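Local coordinates for protein pseudoaglycone deacetylase Dbv21 (PDB 3DFI) that probably removes an acetyl group from the amino sugar of a glycopeptide antibiotic pseudoaglycone, as a zinc-dependent deacetylase of the PIG-L family, at residues V21-A26 against R180-L185; V149-A154 against A163-T168. One frame throughout, in Å; residues are numbered along the deposited sequence.

How the contacts relate
From the N terminus, strand 9-14 leads into helix 19-33, whose residues 21-26 form one half of contact 1. The chain must run on through more than 150 residues before 180-185 returns to close that long loop. Contact 2 falls wholly within this interval: strand 148-152 is followed by a short connection and helix 159-174, so 149-154 and 163-168 close a tight loop of their own. Strand 179-182 then completes the beta-alpha-beta unit and lies beside strand 148-152 in the sheet. The two contacts meet there, about 11 Å apart between centres, with Trp182 N 2.8 Å from Thr151 O. Together they tie helix 19-33 and helix 159-174 to neighbouring strands near the zinc site.

Contact 1: residues V21-A26 against R180-L185; sequences VLSVGA and RLWQDL
Ser23 sits on the indole of Trp182 and grips the chain just beyond it. Its CB lies over one face of the five-membered ring, 3.6 Å from the centroid, and the nearest ring atom, CD1 of Trp182, is 3.3 Å from that CB. OG, anti to the carbonyl carbon (chi1 -52°), accepts a hydrogen bond of 2.9 Å from Leu185 N, at 150°; it also bonds with the backbone O of Asp19, itself a zinc ligand, one helical turn back. Val24 CG1 approaches the six-membered ring obliquely and off-centre, 3.6 Å from Trp182 CE3. Leu185 packs closely too, its CB 3.5 Å from Leu22 O.

The fit is looser on the water-bridged side, where a water donates to both Ser23 O and Gln183 O, each 2.7 Å from it, linking helix to loop. Beyond Gln183, whose OE1 is hydrogen-bonded to His247 NE2, Asp184 turns away from the helix and bonds to the zinc ligand His161. The contact thus lays helix 19-33 against the end of strand 179-182, with helix 213-223 packed on Val21 and Leu22 and strands 148-152 and 258-266 flanking Trp182.

Contact 2: residues V149-A154 against A163-T168; sequences VLTCVA and ATRDAT
Thr151 and Thr168 meet tip to tip in the middle of the contact, Thr151 CG2 lying 3.6 Å from Thr168 CB. Two further methyl contacts extend this patch along the strand. Toward its start Val149 CG1 touches Thr168 CG2 at 3.6 Å, and at the other end Thr164 CG2 comes up to Thr151 OG1. With OG1 anti to the backbone N (chi1 -166°), Thr151 turns its methyl toward the helix, while the hydroxyl bonds to Ile13 O in the adjoining strand 9-14.

Past the strand end Arg165 takes over. Its aliphatic stem runs across the carbonyl of Cys152, CG 3.4 Å from Cys152 O, and a bend at chi3 brings the guanidinium to the following turn. There NH1 donates to Val153 O at 3.0 Å, a bent bond with an N-H...O angle of 143°, and Ala154 CB lies over one face of the group.

Outside this shell, Asp166 OD1 accepts from both NE and NH2 of Arg165, side-on and close to the guanidinium plane, with NE 2.9 Å from OD1; NH2 also reaches Glu196 O. Thr168 OG1 is tied back to Thr164 O at 2.7 Å, and Thr164 OG1 likewise to Asp160 O.

The axes of strand and helix segments run nearly antiparallel, at 151° and 7.7 Å, as expected for the first half of a beta-alpha-beta crossover. In chemical terms, Thr164 and Thr168 can face the strand with their methyls because their hydroxyls are bonded back to the helix. The charge of Arg165 is probably balanced by Asp166, while NH1 bonds the loop after the strand; Cys152, at the strand's end, has its side chain about 4 Å from that of the zinc ligand His161.

Contact 1: residues V21-A26 against R180-L185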
loop_
_atom_site.group_PDB
_atom_site.type_symbol
_atom_site.label_atom_id
_atom_site.label_comp_id
_atom_site.label_asym_id
_atom_site.label_seq_id
_atom_site.Cartn_x
_atom_site.Cartn_y
_atom_site.Cartn_z
ATOM N N VAL A 21 1.775 1.552 4.322
ATOM C CA VAL A 21 2.022 2.358 5.510
ATOM C C VAL A 21 1.493 3.766 5.301
ATOM O O VAL A 21 0.856 4.343 6.197
ATOM C CB VAL A 21 3.525 2.366 5.888
ATOM C CG1 VAL A 21 3.832 3.436 6.947
ATOM C CG2 VAL A 21 3.922 0.998 6.395
ATOM N N LEU A 22 1.728 4.301 4.107
ATOM C CA LEU A 22 1.318 5.677 3.773
ATOM C C LEU A 22 -0.201 5.845 3.781
ATOM O O LEU A 22 -0.726 6.919 4.140
ATOM C CB LEU A 22 1.827 6.061 2.375
ATOM C CG LEU A 22 3.291 6.462 2.158
ATOM C CD1 LEU A 22 3.629 6.475 0.668
ATOM C CD2 LEU A 22 3.545 7.787 2.780
ATOM N N SER A 23 -0.898 4.797 3.348
ATOM C CA SER A 23 -2.352 4.875 3.141
ATOM C C SER A 23 -3.176 4.311 4.286
ATOM O O SER A 23 -4.196 4.889 4.629
ATOM C CB SER A 23 -2.761 4.171 1.857
ATOM O OG SER A 23 -2.007 4.634 0.768
ATOM N N VAL A 24 -2.763 3.176 4.850
ATOM C CA VAL A 24 -3.529 2.522 5.937
ATOM C C VAL A 24 -2.732 2.292 7.253
ATOM O O VAL A 24 -3.189 1.597 8.164
ATOM C CB VAL A 24 -4.279 1.226 5.411
ATOM C CG1 VAL A 24 -3.333 0.268 4.764
ATOM C CG2 VAL A 24 -5.058 0.552 6.507
ATOM N N GLY A 25 -1.560 2.924 7.352
ATOM C CA GLY A 25 -0.654 2.697 8.468
ATOM C C GLY A 25 -1.274 2.889 9.844
ATOM O O GLY A 25 -1.042 2.075 10.737
ATOM N N ALA A 26 -2.049 3.957 10.028
ATOM C CA ALA A 26 -2.729 4.179 11.315
ATOM C C ALA A 26 -3.822 3.120 11.643
ATOM O O ALA A 26 -3.949 2.683 12.780
ATOM C CB ALA A 26 -3.295 5.605 11.391
ATOM N N ARG A 180 -11.464 -4.747 1.248
ATOM C CA ARG A 180 -11.652 -3.288 1.165
ATOM C C ARG A 180 -10.509 -2.648 0.347
ATOM O O ARG A 180 -9.369 -3.130 0.318
ATOM C CB ARG A 180 -11.712 -2.670 2.566
ATOM C CG ARG A 180 -12.912 -3.194 3.395
ATOM C CD ARG A 180 -13.121 -2.383 4.669
ATOM N NE ARG A 180 -13.692 -1.062 4.389
ATOM C CZ ARG A 180 -14.990 -0.764 4.447
ATOM N NH1 ARG A 180 -15.394 0.466 4.165
ATOM N NH2 ARG A 180 -15.888 -1.683 4.793
ATOM N N LEU A 181 -10.838 -1.578 -0.347
ATOM C CA LEU A 181 -9.879 -0.872 -1.148
ATOM C C LEU A 181 -9.636 0.442 -0.442
ATOM O O LEU A 181 -10.588 1.153 -0.094
ATOM C CB LEU A 181 -10.421 -0.659 -2.568
ATOM C CG LEU A 181 -10.702 -1.934 -3.394
ATOM C CD1 LEU A 181 -11.102 -1.600 -4.801
ATOM C CD2 LEU A 181 -9.496 -2.893 -3.398
ATOM N N TRP A 182 -8.357 0.766 -0.228
ATOM C CA TRP A 182 -7.984 2.012 0.436
ATOM C C TRP A 182 -7.735 3.200 -0.503
ATOM O O TRP A 182 -7.449 3.026 -1.681
ATOM C CB TRP A 182 -6.785 1.805 1.364
ATOM C CG TRP A 182 -5.411 1.586 0.686
ATOM C CD1 TRP A 182 -4.748 2.447 -0.169
ATOM C CD2 TRP A 182 -4.538 0.446 0.854
ATOM N NE1 TRP A 182 -3.518 1.904 -0.532
ATOM C CE2 TRP A 182 -3.367 0.686 0.079
ATOM C CE3 TRP A 182 -4.635 -0.759 1.583
ATOM C CZ2 TRP A 182 -2.302 -0.243 0.009
ATOM C CZ3 TRP A 182 -3.571 -1.662 1.534
ATOM C CH2 TRP A 182 -2.428 -1.409 0.733
ATOM N N GLN A 183 -7.830 4.405 0.051
ATOM C CA GLN A 183 -7.556 5.638 -0.671
ATOM C C GLN A 183 -6.039 5.842 -0.646
ATOM O O GLN A 183 -5.473 6.089 0.442
ATOM C CB GLN A 183 -8.243 6.787 0.066
ATOM C CG GLN A 183 -8.248 8.157 -0.624
ATOM C CD GLN A 183 -8.825 9.238 0.265
ATOM O OE1 GLN A 183 -8.321 9.401 1.395
ATOM N NE2 GLN A 183 -9.775 9.933 -0.162
ATOM N N ASP A 184 -5.400 5.756 -1.821
ATOM C CA ASP A 184 -3.926 5.825 -1.951
ATOM C C ASP A 184 -3.434 7.169 -1.439
ATOM O O ASP A 184 -3.970 8.179 -1.840
ATOM C CB ASP A 184 -3.512 5.669 -3.428
ATOM C CG ASP A 184 -4.106 4.391 -4.085
ATOM O OD1 ASP A 184 -5.367 4.250 -4.166
ATOM O OD2 ASP A 184 -3.296 3.541 -4.516
ATOM N N LEU A 185 -2.396 7.182 -0.591
ATOM C CA LEU A 185 -1.875 8.450 -0.063
ATOM C C LEU A 185 -0.378 8.563 -0.364
ATOM O O LEU A 185 0.294 7.567 -0.414
ATOM C CB LEU A 185 -2.161 8.578 1.441
ATOM C CG LEU A 185 -3.627 8.820 1.838
ATOM C CD1 LEU A 185 -3.855 8.670 3.354
ATOM C CD2 LEU A 185 -4.118 10.187 1.311
HETATM O O HOH W 1 -6.079 5.962 3.032
#

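Contact 2: residues V149-A154 against A163-T168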
loop_
_atom_site.group_PDB
_atom_site.type_symbol
_atom_site.label_atom_id
_atom_site.label_comp_id
_atom_site.label_asym_id
_atom_site.label_seq_id
_atom_site.Cartn_x
_atom_site.Cartn_y
_atom_site.Cartn_z
ATOM N N VAL A 149 -8.794 -8.814 3.868
ATOM C CA VAL A 149 -7.757 -8.398 2.920
ATOM C C VAL A 149 -7.941 -6.930 2.518
ATOM O O VAL A 149 -9.052 -6.517 2.240
ATOM C CB VAL A 149 -7.791 -9.288 1.641
ATOM C CG1 VAL A 149 -6.935 -8.688 0.517
ATOM C CG2 VAL A 149 -7.315 -10.738 1.962
ATOM N N LEU A 150 -6.843 -6.167 2.480
ATOM C CA LEU A 150 -6.848 -4.794 1.999
ATOM C C LEU A 150 -5.893 -4.629 0.830
ATOM O O LEU A 150 -4.809 -5.210 0.820
ATOM C CB LEU A 150 -6.425 -3.801 3.118
ATOM C CG LEU A 150 -7.218 -3.936 4.429
ATOM C CD1 LEU A 150 -6.558 -3.123 5.534
ATOM C CD2 LEU A 150 -8.642 -3.499 4.222
ATOM N N THR A 151 -6.276 -3.796 -0.134
ATOM C CA THR A 151 -5.316 -3.307 -1.110
ATOM C C THR A 151 -5.736 -1.910 -1.580
ATOM O O THR A 151 -6.723 -1.370 -1.107
ATOM C CB THR A 151 -5.081 -4.280 -2.286
ATOM O OG1 THR A 151 -3.912 -3.867 -3.010
ATOM C CG2 THR A 151 -6.301 -4.335 -3.247
ATOM N N CYS A 152 -4.966 -1.322 -2.486
ATOM C CA CYS A 152 -5.196 0.056 -2.912
ATOM C C CYS A 152 -6.367 0.159 -3.865
ATOM O O CYS A 152 -6.623 -0.747 -4.631
ATOM C CB CYS A 152 -3.932 0.594 -3.595
ATOM S SG CYS A 152 -3.437 -0.382 -5.088
ATOM N N VAL A 153 -7.052 1.293 -3.867
ATOM C CA VAL A 153 -8.084 1.530 -4.884
ATOM C C VAL A 153 -7.472 1.944 -6.228
ATOM O O VAL A 153 -8.151 1.913 -7.248
ATOM C CB VAL A 153 -9.168 2.544 -4.388
ATOM C CG1 VAL A 153 -8.726 3.974 -4.574
ATOM C CG2 VAL A 153 -10.520 2.311 -5.104
ATOM N N ALA A 154 -6.190 2.324 -6.205
ATOM C CA ALA A 154 -5.415 2.757 -7.391
ATOM C C ALA A 154 -5.767 4.158 -7.939
ATOM O O ALA A 154 -5.730 4.409 -9.149
ATOM C CB ALA A 154 -5.380 1.666 -8.526
ATOM N N ALA A 163 -2.459 -3.111 -11.393
ATOM C CA ALA A 163 -2.195 -4.552 -11.477
ATOM C C ALA A 163 -2.389 -5.225 -10.108
ATOM O O ALA A 163 -3.046 -6.269 -10.029
ATOM C CB ALA A 163 -0.802 -4.824 -12.018
ATOM N N THR A 164 -1.830 -4.625 -9.047
ATOM C CA THR A 164 -1.944 -5.183 -7.686
ATOM C C THR A 164 -3.426 -5.314 -7.234
ATOM O O THR A 164 -3.873 -6.377 -6.755
ATOM C CB THR A 164 -1.150 -4.335 -6.715
ATOM O OG1 THR A 164 0.232 -4.388 -7.104
ATOM C CG2 THR A 164 -1.320 -4.831 -5.248
ATOM N N ARG A 165 -4.166 -4.230 -7.412
ATOM C CA ARG A 165 -5.594 -4.188 -7.093
ATOM C C ARG A 165 -6.378 -5.281 -7.829
ATOM O O ARG A 165 -7.116 -6.064 -7.200
ATOM C CB ARG A 165 -6.179 -2.797 -7.429
ATOM C CG ARG A 165 -7.681 -2.678 -7.162
ATOM C CD ARG A 165 -8.257 -1.457 -7.845
ATOM N NE ARG A 165 -8.230 -1.646 -9.296
ATOM C CZ ARG A 165 -8.566 -0.717 -10.180
ATOM N NH1 ARG A 165 -8.945 0.470 -9.761
ATOM N NH2 ARG A 165 -8.504 -0.979 -11.480
ATOM N N ASP A 166 -6.214 -5.329 -9.156
ATOM C CA ASP A 166 -6.968 -6.250 -9.997
ATOM C C ASP A 166 -6.685 -7.714 -9.621
ATOM O O ASP A 166 -7.609 -8.547 -9.532
ATOM C CB ASP A 166 -6.688 -5.974 -11.483
ATOM C CG ASP A 166 -7.339 -4.652 -11.979
ATOM O OD1 ASP A 166 -7.912 -3.887 -11.159
ATOM O OD2 ASP A 166 -7.297 -4.387 -13.203
ATOM N N ALA A 167 -5.404 -8.005 -9.386
ATOM C CA ALA A 167 -4.984 -9.343 -8.969
ATOM C C ALA A 167 -5.546 -9.703 -7.589
ATOM O O ALA A 167 -5.971 -10.836 -7.386
ATOM C CB ALA A 167 -3.438 -9.454 -8.967
ATOM N N THR A 168 -5.564 -8.723 -6.670
ATOM C CA THR A 168 -6.073 -8.926 -5.317
ATOM C C THR A 168 -7.587 -9.183 -5.331
ATOM O O THR A 168 -8.082 -10.073 -4.626
ATOM C CB THR A 168 -5.733 -7.752 -4.356
ATOM O OG1 THR A 168 -4.325 -7.475 -4.367
ATOM C CG2 THR A 168 -6.189 -8.094 -2.916
#